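Local atomic coordinates of hydroxyglutarate synthase (Oryza sativa, PDB entry 6W1K), a protein that catalyses the iron(II)-dependent decarboxylation and hydroxylation of 2-oxoadipate to D-2-hydroxyglutarate in lysine breakdown. Residues A61-G66 with E304-D309; R263-F268 with D300-S305; S20-V25 with T80-V85. All coordinates share one frame; numbering follows the deposited sequence.

Contact 1. Residues A61-G66 with E304-D309; sequences AFRTFG and ESTSND. With OOG (2-oxoadipic acid), chain F.
Arg63 reaches from its strand to the hydroxyl of Thr306 and, on the way, passes along the far carboxylate of bound 2-oxoadipate. Its chain is extended from CG to NE. With CG beside the backbone N (chi1 -61°), the guanidinium is carried straight out toward the 304-306 turn of 3-10 helix. Thr306 comes from the opposite direction, and its OG1 lies at the guanidinium edge, close to the plane of the group. The end of the guanidinium grips this one oxygen with two nitrogens. NH1 donates to Thr306 OG1 at 3.0 Å, and NH2 donates to the same atom at 3.1 Å. Both bonds are bent, with N-H...O angles of 147° and 141°, as expected when two donors share an acceptor.

The other edge is used for the ligand. Arg63 NE donates to 2-oxoadipate O1 at 2.8 Å, and Arg63 NH2 to O2 at 2.6 Å. These bonds are nearly straight, and together they form a side-on, two-pronged pair of hydrogen bonds to the carboxylate. NH2 therefore serves both partners. It also makes a weak bond to the backbone O of Phe303. Trp185 adds a cation-pi contact to Arg63.

The turn carrying Thr306 is itself closed by Ser307. Its OG donates to Glu304 O at 2.8 Å, on a lone pair in the carbonyl plane, and its backbone N uses the same acceptor. Ser307 is also the N-cap of the helix that follows.

Arg63 is an experimentally established 2-oxoadipate-binding residue, and here it binds the distal carboxylate of the ligand. Bonds at two edges leave the guanidinium little freedom to rotate. The positive charge probably balances the ligand carboxylate, with Thr306 a neutral second-shell acceptor that positions it.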
loop_
_atom_site.group_PDB
_atom_site.type_symbol
_atom_site.label_atom_id
_atom_site.label_comp_id
_atom_site.label_asym_id
_atom_site.label_seq_id
_atom_site.Cartn_x
_atom_site.Cartn_y
_atom_site.Cartn_z
ATOM N N ALA A 61 0.435 -1.486 1.211
ATOM C CA ALA A 61 1.188 -0.268 1.525
ATOM C C ALA A 61 0.707 0.324 2.853
ATOM O O ALA A 61 -0.458 0.175 3.220
ATOM C CB ALA A 61 1.076 0.761 0.401
ATOM N N PHE A 62 1.641 0.901 3.608
ATOM C CA PHE A 62 1.387 1.473 4.932
ATOM C C PHE A 62 2.102 2.818 5.027
ATOM O O PHE A 62 3.131 3.029 4.381
ATOM C CB PHE A 62 1.875 0.564 6.094
ATOM C CG PHE A 62 1.275 -0.818 6.092
ATOM C CD1 PHE A 62 1.855 -1.844 5.354
ATOM C CD2 PHE A 62 0.141 -1.090 6.821
ATOM C CE1 PHE A 62 1.288 -3.097 5.362
ATOM C CE2 PHE A 62 -0.439 -2.344 6.846
ATOM C CZ PHE A 62 0.150 -3.355 6.124
ATOM N N ARG A 63 1.558 3.713 5.876
ATOM C CA ARG A 63 2.109 5.031 6.128
ATOM C C ARG A 63 2.416 5.221 7.608
ATOM O O ARG A 63 1.707 4.697 8.479
ATOM C CB ARG A 63 1.133 6.115 5.675
ATOM C CG ARG A 63 0.826 6.076 4.185
ATOM C CD ARG A 63 0.002 7.267 3.763
ATOM N NE ARG A 63 -0.259 7.252 2.330
ATOM C CZ ARG A 63 -1.070 8.108 1.725
ATOM N NH1 ARG A 63 -1.690 9.043 2.438
ATOM N NH2 ARG A 63 -1.272 8.024 0.428
ATOM N N THR A 64 3.476 5.974 7.897
ATOM C CA THR A 64 3.906 6.098 9.284
ATOM C C THR A 64 4.546 7.459 9.547
ATOM O O THR A 64 4.927 8.185 8.622
ATOM C CB THR A 64 4.910 5.005 9.667
ATOM O OG1 THR A 64 6.172 5.288 9.032
ATOM C CG2 THR A 64 4.456 3.599 9.248
ATOM N N PHE A 65 4.682 7.789 10.832
ATOM C CA PHE A 65 5.414 8.982 11.253
ATOM C C PHE A 65 6.861 8.618 11.563
ATOM O O PHE A 65 7.125 7.826 12.478
ATOM C CB PHE A 65 4.773 9.592 12.492
ATOM C CG PHE A 65 3.458 10.276 12.238
ATOM C CD1 PHE A 65 3.374 11.367 11.400
ATOM C CD2 PHE A 65 2.314 9.856 12.903
ATOM C CE1 PHE A 65 2.155 12.029 11.209
ATOM C CE2 PHE A 65 1.093 10.504 12.723
ATOM C CZ PHE A 65 1.009 11.577 11.865
ATOM N N GLY A 66 7.797 9.200 10.818
ATOM C CA GLY A 66 9.213 8.955 11.021
ATOM C C GLY A 66 9.831 9.715 12.179
ATOM O O GLY A 66 10.660 10.620 11.994
ATOM N N GLU A 304 -1.000 10.659 -4.072
ATOM C CA GLU A 304 -2.018 11.687 -4.121
ATOM C C GLU A 304 -3.427 11.129 -4.284
ATOM O O GLU A 304 -4.393 11.911 -4.324
ATOM C CB GLU A 304 -1.661 12.672 -5.237
ATOM C CG GLU A 304 -0.351 13.419 -4.929
ATOM C CD GLU A 304 -0.034 14.531 -5.904
ATOM O OE1 GLU A 304 -0.984 15.212 -6.351
ATOM O OE2 GLU A 304 1.172 14.718 -6.211
ATOM N N SER A 305 -3.581 9.809 -4.312
ATOM C CA SER A 305 -4.912 9.215 -4.303
ATOM C C SER A 305 -5.708 9.622 -3.074
ATOM O O SER A 305 -6.942 9.607 -3.117
ATOM C CB SER A 305 -4.792 7.701 -4.369
ATOM O OG SER A 305 -4.065 7.324 -5.532
ATOM N N THR A 306 -5.041 10.004 -1.994
ATOM C CA THR A 306 -5.723 10.424 -0.790
ATOM C C THR A 306 -5.780 11.935 -0.647
ATOM O O THR A 306 -6.329 12.420 0.355
ATOM C CB THR A 306 -5.043 9.834 0.460
ATOM O OG1 THR A 306 -3.624 10.060 0.400
ATOM C CG2 THR A 306 -5.337 8.344 0.615
ATOM N N SER A 307 -5.249 12.684 -1.619
ATOM C CA SER A 307 -5.160 14.136 -1.490
ATOM C C SER A 307 -6.518 14.797 -1.662
ATOM O O SER A 307 -7.391 14.312 -2.386
ATOM C CB SER A 307 -4.211 14.739 -2.530
ATOM O OG SER A 307 -4.753 14.651 -3.847
ATOM N N ASN A 308 -6.662 15.970 -1.050
ATOM C CA ASN A 308 -7.954 16.648 -1.088
ATOM C C ASN A 308 -8.328 17.028 -2.514
ATOM O O ASN A 308 -9.513 17.007 -2.874
ATOM C CB ASN A 308 -7.924 17.872 -0.183
ATOM C CG ASN A 308 -9.300 18.419 0.085
ATOM O OD1 ASN A 308 -9.620 19.537 -0.324
ATOM N ND2 ASN A 308 -10.135 17.633 0.774
ATOM N N ASP A 309 -7.336 17.353 -3.348
ATOM C CA ASP A 309 -7.643 17.747 -4.722
ATOM C C ASP A 309 -8.244 16.590 -5.514
ATOM O O ASP A 309 -9.180 16.784 -6.296
ATOM C CB ASP A 309 -6.390 18.269 -5.423
ATOM C CG ASP A 309 -6.711 19.013 -6.721
ATOM O OD1 ASP A 309 -7.498 20.000 -6.690
ATOM O OD2 ASP A 309 -6.166 18.612 -7.775
HETATM C C2 OOG F . 2.006 4.513 -1.149
HETATM C C3 OOG F . 2.057 5.053 -2.579
HETATM C C4 OOG F . 3.207 4.398 -3.352
HETATM C C6 OOG F . 3.303 2.517 -5.213
HETATM O O4 OOG F . 4.314 3.033 -5.753
HETATM O O3 OOG F . 2.686 1.601 -5.800
HETATM C C5 OOG F . 2.827 3.003 -3.849
HETATM C C1 OOG F . 1.022 5.301 -0.272
HETATM O O1 OOG F . 1.089 5.231 0.906
HETATM O O2 OOG F . 0.030 6.108 -0.832
HETATM O O5 OOG F . 2.165 2.288 -3.184
#

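Contact 2. Residues R263-F268 with D300-S305. With NI (nickel (II) ion), chain E; OOG (2-oxoadipic acid), chain F.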
loop_
_atom_site.group_PDB
_atom_site.type_symbol
_atom_site.label_atom_id
_atom_site.label_comp_id
_atom_site.label_asym_id
_atom_site.label_seq_id
_atom_site.Cartn_x
_atom_site.Cartn_y
_atom_site.Cartn_z
ATOM N N ARG A 263 -10.056 7.914 3.868
ATOM C CA ARG A 263 -9.679 6.549 4.218
ATOM C C ARG A 263 -8.709 6.055 3.138
ATOM O O ARG A 263 -7.783 6.786 2.744
ATOM C CB ARG A 263 -10.919 5.668 4.385
ATOM C CG ARG A 263 -11.799 6.061 5.603
ATOM C CD ARG A 263 -11.056 5.890 6.910
ATOM N NE ARG A 263 -11.918 5.755 8.072
ATOM C CZ ARG A 263 -11.477 5.793 9.326
ATOM N NH1 ARG A 263 -10.183 5.988 9.575
ATOM N NH2 ARG A 263 -12.326 5.649 10.331
ATOM N N SER A 264 -8.882 4.833 2.672
ATOM C CA SER A 264 -7.891 4.181 1.823
ATOM C C SER A 264 -8.423 4.054 0.407
ATOM O O SER A 264 -9.525 4.494 0.077
ATOM C CB SER A 264 -7.521 2.826 2.409
ATOM O OG SER A 264 -6.938 3.008 3.686
ATOM N N TYR A 265 -7.604 3.459 -0.451
ATOM C CA TYR A 265 -7.922 3.329 -1.859
ATOM C C TYR A 265 -7.424 1.972 -2.307
ATOM O O TYR A 265 -6.938 1.174 -1.498
ATOM C CB TYR A 265 -7.307 4.456 -2.685
ATOM C CG TYR A 265 -5.778 4.529 -2.707
ATOM C CD1 TYR A 265 -5.093 5.238 -1.738
ATOM C CD2 TYR A 265 -5.035 3.926 -3.712
ATOM C CE1 TYR A 265 -3.731 5.345 -1.745
ATOM C CE2 TYR A 265 -3.648 4.025 -3.722
ATOM C CZ TYR A 265 -3.009 4.739 -2.725
ATOM O OH TYR A 265 -1.642 4.874 -2.695
ATOM N N ILE A 266 -7.588 1.675 -3.590
ATOM C CA ILE A 266 -7.094 0.422 -4.146
ATOM C C ILE A 266 -6.309 0.728 -5.415
ATOM O O ILE A 266 -6.661 1.635 -6.179
ATOM C CB ILE A 266 -8.247 -0.584 -4.403
ATOM C CG1 ILE A 266 -7.675 -1.931 -4.873
ATOM C CG2 ILE A 266 -9.274 -0.063 -5.423
ATOM C CD1 ILE A 266 -8.676 -3.133 -4.824
ATOM N N GLU A 267 -5.227 -0.016 -5.628
ATOM C CA GLU A 267 -4.355 0.176 -6.775
ATOM C C GLU A 267 -4.416 -1.062 -7.670
ATOM O O GLU A 267 -4.844 -2.151 -7.254
ATOM C CB GLU A 267 -2.926 0.486 -6.294
ATOM C CG GLU A 267 -1.917 0.694 -7.385
ATOM C CD GLU A 267 -0.483 0.568 -6.878
ATOM O OE1 GLU A 267 -0.192 1.121 -5.805
ATOM O OE2 GLU A 267 0.357 -0.087 -7.544
ATOM N N PHE A 268 -4.075 -0.843 -8.944
ATOM C CA PHE A 268 -3.970 -1.884 -9.965
ATOM C C PHE A 268 -2.624 -1.738 -10.665
ATOM O O PHE A 268 -2.216 -0.625 -11.020
ATOM C CB PHE A 268 -5.132 -1.782 -10.954
ATOM C CG PHE A 268 -6.385 -1.224 -10.337
ATOM C CD1 PHE A 268 -7.138 -1.978 -9.445
ATOM C CD2 PHE A 268 -6.813 0.057 -10.663
ATOM C CE1 PHE A 268 -8.304 -1.458 -8.881
ATOM C CE2 PHE A 268 -7.966 0.586 -10.110
ATOM C CZ PHE A 268 -8.710 -0.163 -9.210
ATOM N N ASP A 300 5.292 8.724 -6.530
ATOM C CA ASP A 300 5.071 10.113 -6.147
ATOM C C ASP A 300 3.647 10.546 -6.451
ATOM O O ASP A 300 3.036 11.257 -5.657
ATOM C CB ASP A 300 6.070 11.033 -6.857
ATOM C CG ASP A 300 6.088 12.456 -6.290
ATOM O OD1 ASP A 300 5.897 12.644 -5.069
ATOM O OD2 ASP A 300 6.311 13.405 -7.075
ATOM N N LYS A 301 3.085 10.100 -7.574
ATOM C CA LYS A 301 1.754 10.543 -7.971
ATOM C C LYS A 301 0.657 9.681 -7.358
ATOM O O LYS A 301 -0.457 10.164 -7.122
ATOM C CB LYS A 301 1.641 10.533 -9.499
ATOM C CG LYS A 301 2.689 11.396 -10.232
ATOM C CD LYS A 301 2.391 12.907 -10.055
ATOM C CE LYS A 301 3.502 13.806 -10.652
ATOM N NZ LYS A 301 4.274 14.546 -9.600
ATOM N N ILE A 302 0.962 8.426 -7.052
ATOM C CA ILE A 302 -0.026 7.540 -6.451
ATOM C C ILE A 302 -0.295 7.945 -5.011
ATOM O O ILE A 302 -1.417 7.772 -4.523
ATOM C CB ILE A 302 0.450 6.075 -6.556
ATOM C CG1 ILE A 302 0.502 5.658 -8.025
ATOM C CG2 ILE A 302 -0.474 5.115 -5.803
ATOM C CD1 ILE A 302 1.201 4.326 -8.275
ATOM N N PHE A 303 0.703 8.536 -4.323
ATOM C CA PHE A 303 0.474 9.060 -2.974
ATOM C C PHE A 303 -0.722 10.011 -2.950
ATOM O O PHE A 303 -1.371 10.184 -1.914
ATOM C CB PHE A 303 1.702 9.832 -2.437
ATOM C CG PHE A 303 2.765 8.959 -1.815
ATOM C CD1 PHE A 303 2.494 8.196 -0.681
ATOM C CD2 PHE A 303 4.039 8.915 -2.355
ATOM C CE1 PHE A 303 3.469 7.394 -0.114
ATOM C CE2 PHE A 303 5.025 8.100 -1.799
ATOM C CZ PHE A 303 4.739 7.342 -0.673
ATOM N N GLU A 304 -1.000 10.659 -4.072
ATOM C CA GLU A 304 -2.018 11.687 -4.121
ATOM C C GLU A 304 -3.427 11.129 -4.284
ATOM O O GLU A 304 -4.393 11.911 -4.324
ATOM C CB GLU A 304 -1.661 12.672 -5.237
ATOM C CG GLU A 304 -0.351 13.419 -4.929
ATOM C CD GLU A 304 -0.034 14.531 -5.904
ATOM O OE1 GLU A 304 -0.984 15.212 -6.351
ATOM O OE2 GLU A 304 1.172 14.718 -6.211
ATOM N N SER A 305 -3.581 9.809 -4.312
ATOM C CA SER A 305 -4.912 9.215 -4.303
ATOM C C SER A 305 -5.708 9.622 -3.074
ATOM O O SER A 305 -6.942 9.607 -3.117
ATOM C CB SER A 305 -4.792 7.701 -4.369
ATOM O OG SER A 305 -4.065 7.324 -5.532
HETATM NI NI NI E . 0.988 0.929 -4.323
HETATM C C2 OOG F . 2.006 4.513 -1.149
HETATM C C3 OOG F . 2.057 5.053 -2.579
HETATM C C4 OOG F . 3.207 4.398 -3.352
HETATM C C6 OOG F . 3.303 2.517 -5.213
HETATM O O4 OOG F . 4.314 3.033 -5.753
HETATM O O3 OOG F . 2.686 1.601 -5.800
HETATM C C5 OOG F . 2.827 3.003 -3.849
HETATM C C1 OOG F . 1.022 5.301 -0.272
HETATM O O1 OOG F . 1.089 5.231 0.906
HETATM O O2 OOG F . 0.030 6.108 -0.832
HETATM O O5 OOG F . 2.165 2.288 -3.184
#
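Glu267 and Tyr265, on strand 258-271, face Ile302 and Ser305 across one wall of the active site. The site is a metal centre of two histidines and one carboxylate in a vicinal oxygen chelate-like fold. Nickel occupies it in this crystal, where the enzyme uses iron(II).

Metal bonds come first. Glu267 OE1 binds the nickel at 1.9 Å. Its CG is anti to the backbone N (chi1 179°), and the extended chain carries the carboxylate out to the metal. His59 and His195 complete the protein ligands. The keto acid end of 2-oxoadipate chelates the ion through O5 at 2.1 Å and O3 at a longer distance. The second carboxylate oxygen, Glu267 OE2, accepts from Gln241 NE2, which fixes the rotation of the group.

Polar contacts hold the other end of the ligand. Tyr265 OH donates to 2-oxoadipate O2 at 2.8 Å, with O2 at the ring edge and in its plane. A phenylalanine in place of Tyr265 lacks this hydroxyl and would probably leave O2 with one donor fewer and the distal carboxylate less firmly positioned.

Van der Waals contacts come next. Ile302 CG2 lies 3.9 Å from Tyr265 CE2 and also touches the hydroxyl oxygen, the two side chains crossing at about a right angle. It approaches Glu267 OE1 as well. Phe303 turns away from the strand and lays one ring face against the ligand, with C3 above it toward the rim. Its CE1 is only 3.2 Å from the carboxylate carbon C1, so the fit is tight.

Ser305 bonds through OG to Ile302 O and to Ser243. Its CB makes a CH-pi contact over the centre of the Tyr265 ring, 3.5 Å from the centroid and 6° off the normal.

Contact 3. Residues S20-V25 with T80-V85; sequences SFFRTV and TDFGYV
Phe82, just past the end of helix 72-81, is the first residue of 80-85 to meet helix 16-36. Its ring slides past that of Phe22 in the opposite direction. Phe82 CB comes to 3.5 Å from Phe22 CD1. The two rings are inclined at 36°, an oblique pairing. The far end of the Phe82 ring reaches the neighbouring residue of the helix: its CZ is 3.6 Å from Phe21 CD2, near the plane of the Phe21 ring and at its edge. Phe78 also packs on Phe82.

Gly83 comes next, with positive phi. It is the C-prime residue of a Schellman motif that ends helix 72-81. Its N bonds to Thr80 O, and Tyr84 N bonds to Phe79 O. This turn lets Phe82 and Tyr84 both point toward helix 16-36.

Tyr84 then crosses Phe22 at about a right angle. Tyr84 CE1 is 3.4 Å from Phe22 CZ, and the ring planes make an angle of 44°. Phe22 carries its ring anti to the backbone N (chi1 176°), which brings it against both Phe82 and Tyr84. The Tyr84 hydroxyl touches Phe22 CE2 and CZ but bonds to Pro120 O. Phe79 meets the Tyr84 ring edge-to-face.

The four rings form an aromatic cluster that joins the first helix of the chain to the turn leading into strand 85-92. Adhesion here is by van der Waals and oblique ring contacts, while the one polar group in the cluster has its partner in the backbone of Pro120.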
loop_
_atom_site.group_PDB
_atom_site.type_symbol
_atom_site.label_atom_id
_atom_site.label_comp_id
_atom_site.label_asym_id
_atom_site.label_seq_id
_atom_site.Cartn_x
_atom_site.Cartn_y
_atom_site.Cartn_z
ATOM N N SER A 20 1.090 -20.037 7.845
ATOM C CA SER A 20 -0.348 -20.000 8.141
ATOM C C SER A 20 -0.697 -18.835 9.051
ATOM O O SER A 20 -1.685 -18.109 8.828
ATOM C CB SER A 20 -0.791 -21.325 8.800
ATOM O OG SER A 20 -0.587 -22.385 7.913
ATOM N N PHE A 21 0.074 -18.672 10.122
ATOM C CA PHE A 21 -0.217 -17.595 11.062
ATOM C C PHE A 21 -0.057 -16.230 10.397
ATOM O O PHE A 21 -0.921 -15.348 10.544
ATOM C CB PHE A 21 0.676 -17.745 12.298
ATOM C CG PHE A 21 0.497 -16.643 13.283
ATOM C CD1 PHE A 21 -0.707 -16.489 13.925
ATOM C CD2 PHE A 21 1.503 -15.728 13.515
ATOM C CE1 PHE A 21 -0.902 -15.433 14.805
ATOM C CE2 PHE A 21 1.321 -14.670 14.397
ATOM C CZ PHE A 21 0.113 -14.514 15.022
ATOM N N PHE A 22 1.011 -16.046 9.611
ATOM C CA PHE A 22 1.200 -14.777 8.915
ATOM C C PHE A 22 0.008 -14.445 8.036
ATOM O O PHE A 22 -0.455 -13.295 8.017
ATOM C CB PHE A 22 2.464 -14.804 8.064
ATOM C CG PHE A 22 2.661 -13.544 7.240
ATOM C CD1 PHE A 22 3.159 -12.405 7.825
ATOM C CD2 PHE A 22 2.330 -13.506 5.895
ATOM C CE1 PHE A 22 3.352 -11.243 7.081
ATOM C CE2 PHE A 22 2.505 -12.346 5.154
ATOM C CZ PHE A 22 3.018 -11.225 5.748
ATOM N N ARG A 23 -0.541 -15.441 7.347
ATOM C CA ARG A 23 -1.689 -15.174 6.488
ATOM C C ARG A 23 -2.943 -14.804 7.278
ATOM O O ARG A 23 -3.749 -14.000 6.789
ATOM C CB ARG A 23 -1.959 -16.372 5.589
ATOM C CG ARG A 23 -0.842 -16.562 4.558
ATOM C CD ARG A 23 -1.042 -17.799 3.742
ATOM N NE ARG A 23 0.067 -18.073 2.819
ATOM C CZ ARG A 23 0.148 -17.612 1.561
ATOM N NH1 ARG A 23 -0.798 -16.799 1.077
ATOM N NH2 ARG A 23 1.186 -17.945 0.786
ATOM N N THR A 24 -3.149 -15.353 8.480
ATOM C CA THR A 24 -4.305 -14.883 9.264
ATOM C C THR A 24 -4.123 -13.425 9.674
ATOM O O THR A 24 -5.114 -12.704 9.839
ATOM C CB THR A 24 -4.560 -15.717 10.530
ATOM O OG1 THR A 24 -3.532 -15.472 11.507
ATOM C CG2 THR A 24 -4.681 -17.187 10.199
ATOM N N VAL A 25 -2.873 -12.969 9.868
ATOM C CA VAL A 25 -2.654 -11.585 10.261
ATOM C C VAL A 25 -2.981 -10.646 9.100
ATOM O O VAL A 25 -3.668 -9.622 9.276
ATOM C CB VAL A 25 -1.205 -11.379 10.761
ATOM C CG1 VAL A 25 -0.946 -9.882 11.058
ATOM C CG2 VAL A 25 -0.901 -12.172 12.045
ATOM N N THR A 80 9.768 -8.759 8.622
ATOM C CA THR A 80 11.035 -9.494 8.588
ATOM C C THR A 80 11.049 -10.671 9.568
ATOM O O THR A 80 11.753 -11.654 9.317
ATOM C CB THR A 80 12.243 -8.575 8.847
ATOM O OG1 THR A 80 12.114 -7.909 10.105
ATOM C CG2 THR A 80 12.339 -7.529 7.718
ATOM N N ASP A 81 10.275 -10.620 10.664
ATOM C CA ASP A 81 10.067 -11.813 11.489
ATOM C C ASP A 81 9.400 -12.953 10.689
ATOM O O ASP A 81 9.618 -14.126 10.971
ATOM C CB ASP A 81 9.192 -11.480 12.700
ATOM C CG ASP A 81 9.926 -10.714 13.814
ATOM O OD1 ASP A 81 11.168 -10.597 13.804
ATOM O OD2 ASP A 81 9.198 -10.219 14.710
ATOM N N PHE A 82 8.597 -12.617 9.693
ATOM C CA PHE A 82 7.957 -13.592 8.816
ATOM C C PHE A 82 8.600 -13.628 7.430
ATOM O O PHE A 82 7.936 -13.846 6.418
ATOM C CB PHE A 82 6.451 -13.317 8.791
ATOM C CG PHE A 82 5.804 -13.688 10.105
ATOM C CD1 PHE A 82 5.543 -15.034 10.412
ATOM C CD2 PHE A 82 5.548 -12.722 11.072
ATOM C CE1 PHE A 82 5.028 -15.419 11.657
ATOM C CE2 PHE A 82 5.016 -13.092 12.308
ATOM C CZ PHE A 82 4.753 -14.434 12.602
ATOM N N GLY A 83 9.935 -13.530 7.392
ATOM C CA GLY A 83 10.713 -13.924 6.236
ATOM C C GLY A 83 10.777 -12.909 5.109
ATOM O O GLY A 83 11.379 -13.199 4.063
ATOM N N TYR A 84 10.216 -11.724 5.289
ATOM C CA TYR A 84 10.371 -10.682 4.286
ATOM C C TYR A 84 11.784 -10.096 4.322
ATOM O O TYR A 84 12.477 -10.109 5.340
ATOM C CB TYR A 84 9.354 -9.569 4.472
ATOM C CG TYR A 84 7.992 -9.877 3.920
ATOM C CD1 TYR A 84 7.184 -10.816 4.536
ATOM C CD2 TYR A 84 7.536 -9.261 2.751
ATOM C CE1 TYR A 84 5.936 -11.111 4.025
ATOM C CE2 TYR A 84 6.301 -9.551 2.231
ATOM C CZ TYR A 84 5.493 -10.468 2.888
ATOM O OH TYR A 84 4.254 -10.782 2.375
ATOM N N VAL A 85 12.198 -9.595 3.164
ATOM C CA VAL A 85 13.565 -9.154 2.910
ATOM C C VAL A 85 13.488 -7.690 2.502
ATOM O O VAL A 85 12.809 -7.363 1.528
ATOM C CB VAL A 85 14.221 -9.986 1.792
ATOM C CG1 VAL A 85 15.653 -9.543 1.450
ATOM C CG2 VAL A 85 14.246 -11.482 2.184
#

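Contacts 1 and 2 are neighbours, with centres 8 Å apart. They share Glu304 and Ser305, and both touch 2-oxoadipate. Contact 2 holds the metal-chelating end of the ligand, and both contacts meet its distal carboxylate, with Arg63 and Tyr265 as donors from separate strands of one sheet. The two contacts also pack directly: Thr306 CG2 is 3.9 Å from Tyr265 CD1. The C-terminal segment 300-309 thus closes the pocket against the sheet. Contact 3 stands apart, its centre about 24 Å from the centre of either other contact. Its Tyr84 side chain is about 13 Å from the nickel, so contact 3 does not reach the metal or the ligand.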